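Local coordinates for putative cell wall hydrolase phosphatase-associated protein (Clostridioides difficile, PDB 7CFL) that probably cleaves peptide bonds in bacterial cell-wall peptidoglycan as an autolysin, through its C-terminal NlpC/P60 cysteine-peptidase domain, at residues S61-R73 and Y127-L138. Numbering follows the deposited sequence.
Sequences SRDQSKYGTYVNR and YSSRYVNARRVL
The extended chain of R73 lies over one face of the Y131 ring, with CD 3.8 Å from the ring centroid and on its normal, a CH-pi contact; water 2 sits at the edge of the same ring, bound to Y131 OH and to V71 O. Because R73 is anti from chi1 through chi3, its guanidinium is carried past the ring to S128, where NH2 donates to OG (2.9 Å), an oxygen at the guanidinium edge, slightly tilted from its plane, and NH1 adds weak bonds to S128 OG and O. N123 takes a second bond from R73 NH2. The R135 guanidinium has the carbonyl carbon of K66 over one face and S65 O at its edge. R135 NE (2.8 Å) and NH2 both reach S65 O side-on, NH2 in the carbonyl plane on a lone pair and NE from above that plane. N133 ND2 supplies a third bond to this oxygen, and S65 OG donates to N133 OD1 at 2.6 Å. A bend at chi2 (-74°) turns R135 back against the Q64-Y67 turn.

These side chains flank the edge of the antiparallel sheet of the NlpC/P60 domain, where outermost strand 69-71 pairs with 131-136, itself bordered on its other side by strand 81-84. T69 and R136 form a hydrogen-bonded pair, T69 N to R136 O (3.0 Å) and R136 N to T69 O. On the face bearing these two residues, V71 CG2 lies 3.6 Å above the R136 guanidinium plane, offset toward its rim, while R136 NH2 is salt-bridged to D80. Beyond the strand, V137 CG1 meets the edge of the Y67 ring, 3.7 Å from CD2.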
ATOM      1  N   SER A  61       0.892  -5.311  -7.460  1.00 20.59           N
ATOM      2  CA  SER A  61       1.258  -5.572  -6.041  0.50 22.92           C
ATOM      3  C   SER A  61       2.338  -6.660  -5.945  1.00 22.48           C
ATOM      4  O   SER A  61       3.318  -6.407  -5.208  1.00 24.62           O
ATOM      5  CB  SER A  61       0.045  -5.876  -5.194  0.50 19.62           C
ATOM      6  OG  SER A  61      -0.615  -7.061  -5.604  0.50 23.70           O
ATOM      7  N   ARG A  62       2.212  -7.775  -6.684  1.00 21.55           N
ATOM      8  CA  ARG A  62       3.151  -8.926  -6.607  1.00 22.55           C
ATOM      9  C   ARG A  62       4.558  -8.511  -7.045  1.00 22.58           C
ATOM     10  O   ARG A  62       5.535  -9.070  -6.495  1.00 26.23           O
ATOM     11  CB  ARG A  62       2.632 -10.171  -7.338  1.00 26.57           C
ATOM     12  CG  ARG A  62       2.362 -10.012  -8.824  1.00 33.38           C
ATOM     13  CD  ARG A  62       1.355 -11.040  -9.336  1.00 43.49           C
ATOM     14  NE  ARG A  62       0.910 -10.712 -10.690  1.00 46.69           N
ATOM     15  CZ  ARG A  62      -0.219 -10.072 -11.030  1.00 47.86           C
ATOM     16  NH1 ARG A  62      -1.098  -9.671 -10.125  1.00 48.97           N
ATOM     17  NH2 ARG A  62      -0.464  -9.831 -12.307  1.00 57.95           N
ATOM     18  N   ASP A  63       4.687  -7.552  -7.949  1.00 22.15           N
ATOM     19  CA  ASP A  63       5.981  -7.035  -8.457  1.00 21.00           C
ATOM     20  C   ASP A  63       6.508  -5.971  -7.480  1.00 20.00           C
ATOM     21  O   ASP A  63       7.715  -5.980  -7.176  1.00 19.95           O
ATOM     22  CB  ASP A  63       5.790  -6.502  -9.890  1.00 20.45           C
ATOM     23  CG  ASP A  63       5.470  -7.604 -10.899  1.00 24.12           C
ATOM     24  OD1 ASP A  63       5.778  -8.745 -10.607  1.00 30.75           O
ATOM     25  OD2 ASP A  63       4.861  -7.322 -11.979  1.00 27.04           O
ATOM     26  N   GLN A  64       5.650  -5.109  -6.935  1.00 21.08           N
ATOM     27  CA  GLN A  64       6.069  -4.119  -5.910  1.00 19.05           C
ATOM     28  C   GLN A  64       6.654  -4.901  -4.723  1.00 20.37           C
ATOM     29  O   GLN A  64       7.666  -4.449  -4.198  1.00 20.22           O
ATOM     30  CB  GLN A  64       4.926  -3.218  -5.472  1.00 17.72           C
ATOM     31  CG  GLN A  64       4.367  -2.337  -6.587  1.00 17.25           C
ATOM     32  CD  GLN A  64       3.372  -1.384  -5.978  1.00 19.30           C
ATOM     33  OE1 GLN A  64       3.124  -1.349  -4.778  1.00 19.01           O
ATOM     34  NE2 GLN A  64       2.690  -0.645  -6.831  1.00 18.37           N
ATOM     35  N   SER A  65       6.092  -6.067  -4.417  1.00 18.93           N
ATOM     36  CA  SER A  65       6.546  -6.957  -3.299  1.00 19.22           C
ATOM     37  C   SER A  65       7.968  -7.467  -3.513  1.00 21.96           C
ATOM     38  O   SER A  65       8.533  -8.048  -2.520  1.00 23.59           O
ATOM     39  CB  SER A  65       5.567  -8.115  -3.102  1.00 25.65           C
ATOM     40  OG  SER A  65       5.875  -8.864  -1.929  1.00 25.82           O
ATOM     41  N   LYS A  66       8.510  -7.414  -4.732  1.00 22.89           N
ATOM     42  CA  LYS A  66       9.872  -7.956  -5.041  1.00 21.03           C
ATOM     43  C   LYS A  66      10.855  -6.793  -5.232  1.00 20.89           C
ATOM     44  O   LYS A  66      11.973  -7.050  -5.710  1.00 24.40           O
ATOM     45  CB  LYS A  66       9.799  -8.819  -6.308  1.00 28.01           C
ATOM     46  CG  LYS A  66       8.964 -10.086  -6.192  1.00 27.43           C
ATOM     47  CD  LYS A  66       8.973 -10.947  -7.447  1.00 36.72           C
ATOM     48  CE  LYS A  66       7.783 -10.711  -8.351  1.00 48.82           C
ATOM     49  NZ  LYS A  66       7.775 -11.617  -9.525  1.00 56.34           N
ATOM     50  N   TYR A  67      10.425  -5.545  -4.970  1.00 22.23           N
ATOM     51  CA  TYR A  67      11.195  -4.331  -5.345  1.00 20.71           C
ATOM     52  C   TYR A  67      11.679  -3.599  -4.093  1.00 22.22           C
ATOM     53  O   TYR A  67      10.880  -3.287  -3.224  1.00 25.01           O
ATOM     54  CB  TYR A  67      10.351  -3.409  -6.247  1.00 19.69           C
ATOM     55  CG  TYR A  67      11.073  -2.141  -6.625  1.00 19.37           C
ATOM     56  CD1 TYR A  67      12.057  -2.128  -7.613  1.00 22.72           C
ATOM     57  CD2 TYR A  67      10.843  -0.960  -5.937  1.00 19.88           C
ATOM     58  CE1 TYR A  67      12.769  -0.974  -7.910  1.00 26.05           C
ATOM     59  CE2 TYR A  67      11.552   0.200  -6.229  1.00 24.13           C
ATOM     60  CZ  TYR A  67      12.495   0.207  -7.235  1.00 26.41           C
ATOM     61  OH  TYR A  67      13.183   1.369  -7.482  1.00 34.26           O
ATOM     62  N   GLY A  68      12.968  -3.280  -4.041  1.00 23.05           N
ATOM     63  CA  GLY A  68      13.531  -2.464  -2.958  1.00 21.22           C
ATOM     64  C   GLY A  68      13.992  -3.352  -1.814  1.00 20.39           C
ATOM     65  O   GLY A  68      14.063  -4.574  -1.974  1.00 21.73           O
ATOM     66  N   THR A  69      14.221  -2.729  -0.675  1.00 19.01           N
ATOM     67  CA  THR A  69      14.889  -3.367   0.492  1.00 20.27           C
ATOM     68  C   THR A  69      13.828  -4.145   1.271  1.00 22.34           C
ATOM     69  O   THR A  69      12.838  -3.522   1.707  1.00 22.29           O
ATOM     70  CB  THR A  69      15.587  -2.320   1.374  1.00 21.37           C
ATOM     71  OG1 THR A  69      16.474  -1.545   0.556  1.00 25.63           O
ATOM     72  CG2 THR A  69      16.375  -2.978   2.498  1.00 25.26           C
ATOM     73  N   TYR A  70      14.040  -5.440   1.504  1.00 20.25           N
ATOM     74  CA  TYR A  70      13.141  -6.220   2.385  1.00 22.31           C
ATOM     75  C   TYR A  70      13.189  -5.605   3.799  1.00 25.22           C
ATOM     76  O   TYR A  70      14.290  -5.240   4.312  1.00 25.29           O
ATOM     77  CB  TYR A  70      13.485  -7.715   2.393  1.00 25.15           C
ATOM     78  CG  TYR A  70      12.644  -8.500   3.357  1.00 25.81           C
ATOM     79  CD1 TYR A  70      11.537  -9.230   2.947  1.00 30.42           C
ATOM     80  CD2 TYR A  70      13.003  -8.547   4.704  1.00 28.66           C
ATOM     81  CE1 TYR A  70      10.777  -9.948   3.861  1.00 35.08           C
ATOM     82  CE2 TYR A  70      12.228  -9.221   5.623  1.00 31.31           C
ATOM     83  CZ  TYR A  70      11.138  -9.954   5.199  1.00 35.09           C
ATOM     84  OH  TYR A  70      10.433 -10.631   6.149  1.00 45.74           O
ATOM     85  N   VAL A  71      12.016  -5.495   4.417  1.00 25.72           N
ATOM     86  CA  VAL A  71      11.836  -4.970   5.804  1.00 22.36           C
ATOM     87  C   VAL A  71      11.086  -6.021   6.629  1.00 23.57           C
ATOM     88  O   VAL A  71      10.067  -6.551   6.139  1.00 23.10           O
ATOM     89  CB  VAL A  71      11.081  -3.628   5.771  1.00 25.75           C
ATOM     90  CG1 VAL A  71      10.811  -3.096   7.175  1.00 24.76           C
ATOM     91  CG2 VAL A  71      11.795  -2.587   4.904  1.00 25.42           C
ATOM     92  N   ASN A  72      11.587  -6.363   7.827  1.00 24.61           N
ATOM     93  CA  ASN A  72      10.807  -7.213   8.767  1.00 24.45           C
ATOM     94  C   ASN A  72       9.596  -6.418   9.273  1.00 21.78           C
ATOM     95  O   ASN A  72       9.742  -5.236   9.540  1.00 23.58           O
ATOM     96  CB  ASN A  72      11.654  -7.693   9.953  1.00 28.72           C
ATOM     97  CG  ASN A  72      12.617  -8.793   9.577  1.00 30.23           C
ATOM     98  OD1 ASN A  72      13.826  -8.646   9.749  1.00 45.36           O
ATOM     99  ND2 ASN A  72      12.095  -9.889   9.053  1.00 39.14           N
ATOM    100  N   ARG A  73       8.502  -7.104   9.590  1.00 27.07           N
ATOM    101  CA  ARG A  73       7.253  -6.448  10.070  0.60 24.65           C
ATOM    102  C   ARG A  73       7.554  -5.671  11.367  1.00 23.42           C
ATOM    103  O   ARG A  73       6.949  -4.659  11.567  1.00 24.76           O
ATOM    104  CB  ARG A  73       6.139  -7.483  10.244  1.00 30.27           C
ATOM    105  CG  ARG A  73       4.828  -6.917  10.780  1.00 29.43           C
ATOM    106  CD  ARG A  73       3.748  -7.977  10.857  1.00 33.63           C
ATOM    107  NE  ARG A  73       2.544  -7.519  11.531  1.00 35.66           N
ATOM    108  CZ  ARG A  73       1.363  -8.144  11.503  1.00 36.84           C
ATOM    109  NH1 ARG A  73       1.212  -9.288  10.846  1.00 37.23           N
ATOM    110  NH2 ARG A  73       0.325  -7.604  12.124  1.00 35.85           N
ATOM    111  N   TYR A 127      -6.369  -8.003   8.426  1.00 28.59           N
ATOM    112  CA  TYR A 127      -5.084  -7.838   7.688  1.00 28.45           C
ATOM    113  C   TYR A 127      -3.967  -8.715   8.280  1.00 32.72           C
ATOM    114  O   TYR A 127      -3.182  -9.257   7.488  1.00 33.81           O
ATOM    115  CB  TYR A 127      -4.691  -6.366   7.562  1.00 31.93           C
ATOM    116  CG  TYR A 127      -5.661  -5.575   6.716  1.00 27.15           C
ATOM    117  CD1 TYR A 127      -5.637  -5.618   5.330  1.00 32.65           C
ATOM    118  CD2 TYR A 127      -6.630  -4.799   7.316  1.00 26.23           C
ATOM    119  CE1 TYR A 127      -6.540  -4.891   4.569  1.00 31.10           C
ATOM    120  CE2 TYR A 127      -7.548  -4.072   6.573  1.00 32.91           C
ATOM    121  CZ  TYR A 127      -7.508  -4.125   5.193  1.00 34.92           C
ATOM    122  OH  TYR A 127      -8.421  -3.417   4.459  1.00 42.04           O
ATOM    123  N   SER A 128      -3.888  -8.866   9.600  1.00 32.68           N
ATOM    124  CA  SER A 128      -2.683  -9.432  10.262  1.00 31.97           C
ATOM    125  C   SER A 128      -2.332 -10.824   9.693  1.00 32.11           C
ATOM    126  O   SER A 128      -1.153 -11.058   9.349  1.00 32.44           O
ATOM    127  CB  SER A 128      -2.838  -9.472  11.759  1.00 35.87           C
ATOM    128  OG  SER A 128      -1.587  -9.752  12.366  1.00 38.53           O
ATOM    129  N   SER A 129      -3.307 -11.728   9.565  1.00 30.32           N
ATOM    130  CA  SER A 129      -3.086 -13.119   9.072  1.00 38.72           C
ATOM    131  C   SER A 129      -2.701 -13.143   7.576  1.00 32.52           C
ATOM    132  O   SER A 129      -2.092 -14.135   7.137  1.00 36.67           O
ATOM    133  CB  SER A 129      -4.287 -13.997   9.368  1.00 40.61           C
ATOM    134  OG  SER A 129      -5.407 -13.636   8.572  1.00 42.97           O
ATOM    135  N   ARG A 130      -3.020 -12.087   6.814  1.00 29.97           N
ATOM    136  CA  ARG A 130      -2.765 -12.009   5.350  1.00 29.08           C
ATOM    137  C   ARG A 130      -1.428 -11.314   5.047  1.00 29.45           C
ATOM    138  O   ARG A 130      -0.980 -11.364   3.874  1.00 27.94           O
ATOM    139  CB  ARG A 130      -3.922 -11.269   4.674  1.00 29.55           C
ATOM    140  CG  ARG A 130      -5.262 -11.977   4.795  1.00 31.98           C
ATOM    141  CD  ARG A 130      -6.421 -11.043   4.504  1.00 41.30           C
ATOM    142  NE  ARG A 130      -6.354 -10.571   3.137  1.00 44.12           N
ATOM    143  CZ  ARG A 130      -6.618  -9.331   2.718  1.00 57.70           C
ATOM    144  NH1 ARG A 130      -6.963  -8.373   3.570  1.00 62.07           N
ATOM    145  NH2 ARG A 130      -6.520  -9.045   1.429  1.00 60.84           N
ATOM    146  N   TYR A 131      -0.779 -10.722   6.054  1.00 27.66           N
ATOM    147  CA  TYR A 131       0.525 -10.026   5.900  1.00 28.96           C
ATOM    148  C   TYR A 131       1.544 -10.979   5.270  1.00 26.78           C
ATOM    149  O   TYR A 131       1.732 -12.116   5.797  1.00 26.51           O
ATOM    150  CB  TYR A 131       1.025  -9.489   7.239  1.00 26.86           C
ATOM    151  CG  TYR A 131       2.336  -8.759   7.167  1.00 25.88           C
ATOM    152  CD1 TYR A 131       2.378  -7.374   7.154  1.00 24.59           C
ATOM    153  CD2 TYR A 131       3.549  -9.444   7.137  1.00 26.81           C
ATOM    154  CE1 TYR A 131       3.570  -6.687   7.041  1.00 25.56           C
ATOM    155  CE2 TYR A 131       4.749  -8.765   7.008  1.00 24.19           C
ATOM    156  CZ  TYR A 131       4.766  -7.383   6.990  1.00 25.82           C
ATOM    157  OH  TYR A 131       5.943  -6.696   6.904  1.00 25.38           O
ATOM    158  N   VAL A 132       2.226 -10.515   4.213  1.00 25.74           N
ATOM    159  CA  VAL A 132       3.266 -11.315   3.497  1.00 27.44           C
ATOM    160  C   VAL A 132       4.656 -10.761   3.813  1.00 23.30           C
ATOM    161  O   VAL A 132       5.486 -11.526   4.368  1.00 26.20           O
ATOM    162  CB  VAL A 132       3.017 -11.414   1.985  1.00 29.09           C
ATOM    163  CG1 VAL A 132       4.191 -12.105   1.281  1.00 31.36           C
ATOM    164  CG2 VAL A 132       1.706 -12.137   1.705  1.00 29.25           C
ATOM    165  N   ASN A 133       4.925  -9.521   3.445  1.00 22.91           N
ATOM    166  CA  ASN A 133       6.261  -8.891   3.493  1.00 21.58           C
ATOM    167  C   ASN A 133       6.118  -7.373   3.390  1.00 23.45           C
ATOM    168  O   ASN A 133       4.978  -6.840   3.274  1.00 21.77           O
ATOM    169  CB  ASN A 133       7.209  -9.452   2.431  1.00 22.03           C
ATOM    170  CG  ASN A 133       6.986  -8.973   1.009  1.00 23.61           C
ATOM    171  OD1 ASN A 133       5.912  -8.483   0.670  1.00 26.63           O
ATOM    172  ND2 ASN A 133       8.001  -9.141   0.182  1.00 27.26           N
ATOM    173  N   ALA A 134       7.259  -6.704   3.403  1.00 20.87           N
ATOM    174  CA  ALA A 134       7.344  -5.246   3.332  1.00 22.03           C
ATOM    175  C   ALA A 134       8.583  -4.874   2.536  1.00 19.75           C
ATOM    176  O   ALA A 134       9.540  -5.664   2.510  1.00 20.93           O
ATOM    177  CB  ALA A 134       7.337  -4.696   4.719  1.00 21.27           C
ATOM    178  N   ARG A 135       8.567  -3.695   1.930  1.00 18.92           N
ATOM    179  CA  ARG A 135       9.685  -3.151   1.139  1.00 19.93           C
ATOM    180  C   ARG A 135       9.861  -1.656   1.426  1.00 22.07           C
ATOM    181  O   ARG A 135       8.839  -0.922   1.549  1.00 22.15           O
ATOM    182  CB  ARG A 135       9.443  -3.355  -0.354  1.00 22.03           C
ATOM    183  CG  ARG A 135       9.413  -4.800  -0.802  1.00 19.25           C
ATOM    184  CD  ARG A 135      10.788  -5.412  -0.814  1.00 22.68           C
ATOM    185  NE  ARG A 135      10.704  -6.776  -1.287  1.00 24.64           N
ATOM    186  CZ  ARG A 135      11.734  -7.629  -1.352  1.00 25.56           C
ATOM    187  NH1 ARG A 135      12.961  -7.237  -1.060  1.00 22.39           N
ATOM    188  NH2 ARG A 135      11.539  -8.852  -1.795  1.00 24.90           N
ATOM    189  N   ARG A 136      11.126  -1.248   1.539  1.00 19.71           N
ATOM    190  CA  ARG A 136      11.573   0.149   1.717  1.00 21.16           C
ATOM    191  C   ARG A 136      12.069   0.631   0.351  1.00 22.19           C
ATOM    192  O   ARG A 136      12.947  -0.027  -0.243  1.00 21.26           O
ATOM    193  CB  ARG A 136      12.627   0.238   2.823  1.00 22.26           C
ATOM    194  CG  ARG A 136      12.999   1.670   3.161  1.00 21.89           C
ATOM    195  CD  ARG A 136      13.729   1.682   4.492  1.00 23.38           C
ATOM    196  NE  ARG A 136      12.791   1.194   5.488  1.00 24.21           N
ATOM    197  CZ  ARG A 136      13.107   0.490   6.577  1.00 23.68           C
ATOM    198  NH1 ARG A 136      14.357   0.153   6.835  1.00 30.71           N
ATOM    199  NH2 ARG A 136      12.157   0.098   7.397  1.00 23.08           N
ATOM    200  N   VAL A 137      11.384   1.646  -0.191  1.00 23.82           N
ATOM    201  CA  VAL A 137      11.724   2.233  -1.520  1.00 27.09           C
ATOM    202  C   VAL A 137      12.304   3.658  -1.392  1.00 24.17           C
ATOM    203  O   VAL A 137      12.728   4.219  -2.440  1.00 29.29           O
ATOM    204  CB  VAL A 137      10.483   2.175  -2.432  1.00 26.08           C
ATOM    205  CG1 VAL A 137      10.091   0.738  -2.736  1.00 22.82           C
ATOM    206  CG2 VAL A 137       9.298   2.925  -1.847  1.00 28.02           C
ATOM    207  N   LEU A 138      12.243   4.272  -0.209  1.00 24.93           N
ATOM    208  CA  LEU A 138      12.800   5.622   0.095  1.00 33.80           C
ATOM    209  C   LEU A 138      14.206   5.508   0.695  1.00 39.05           C
ATOM    210  O   LEU A 138      14.662   4.500   1.290  1.00 49.35           O
ATOM    211  CB  LEU A 138      11.905   6.352   1.103  1.00 31.22           C
ATOM    212  CG  LEU A 138      10.439   6.510   0.723  1.00 27.90           C
ATOM    213  CD1 LEU A 138       9.637   6.997   1.904  1.00 33.68           C
ATOM    214  CD2 LEU A 138      10.283   7.457  -0.457  1.00 29.34           C
ATOM    215  OXT LEU A 138      14.906   6.499   0.603  1.00 43.74           O
TER
HETATM  216  O   HOH W   1      13.599   2.698  -4.633  1.00 35.05           O
HETATM  217  O   HOH W   2       8.116  -8.344   6.329  1.00 29.06           O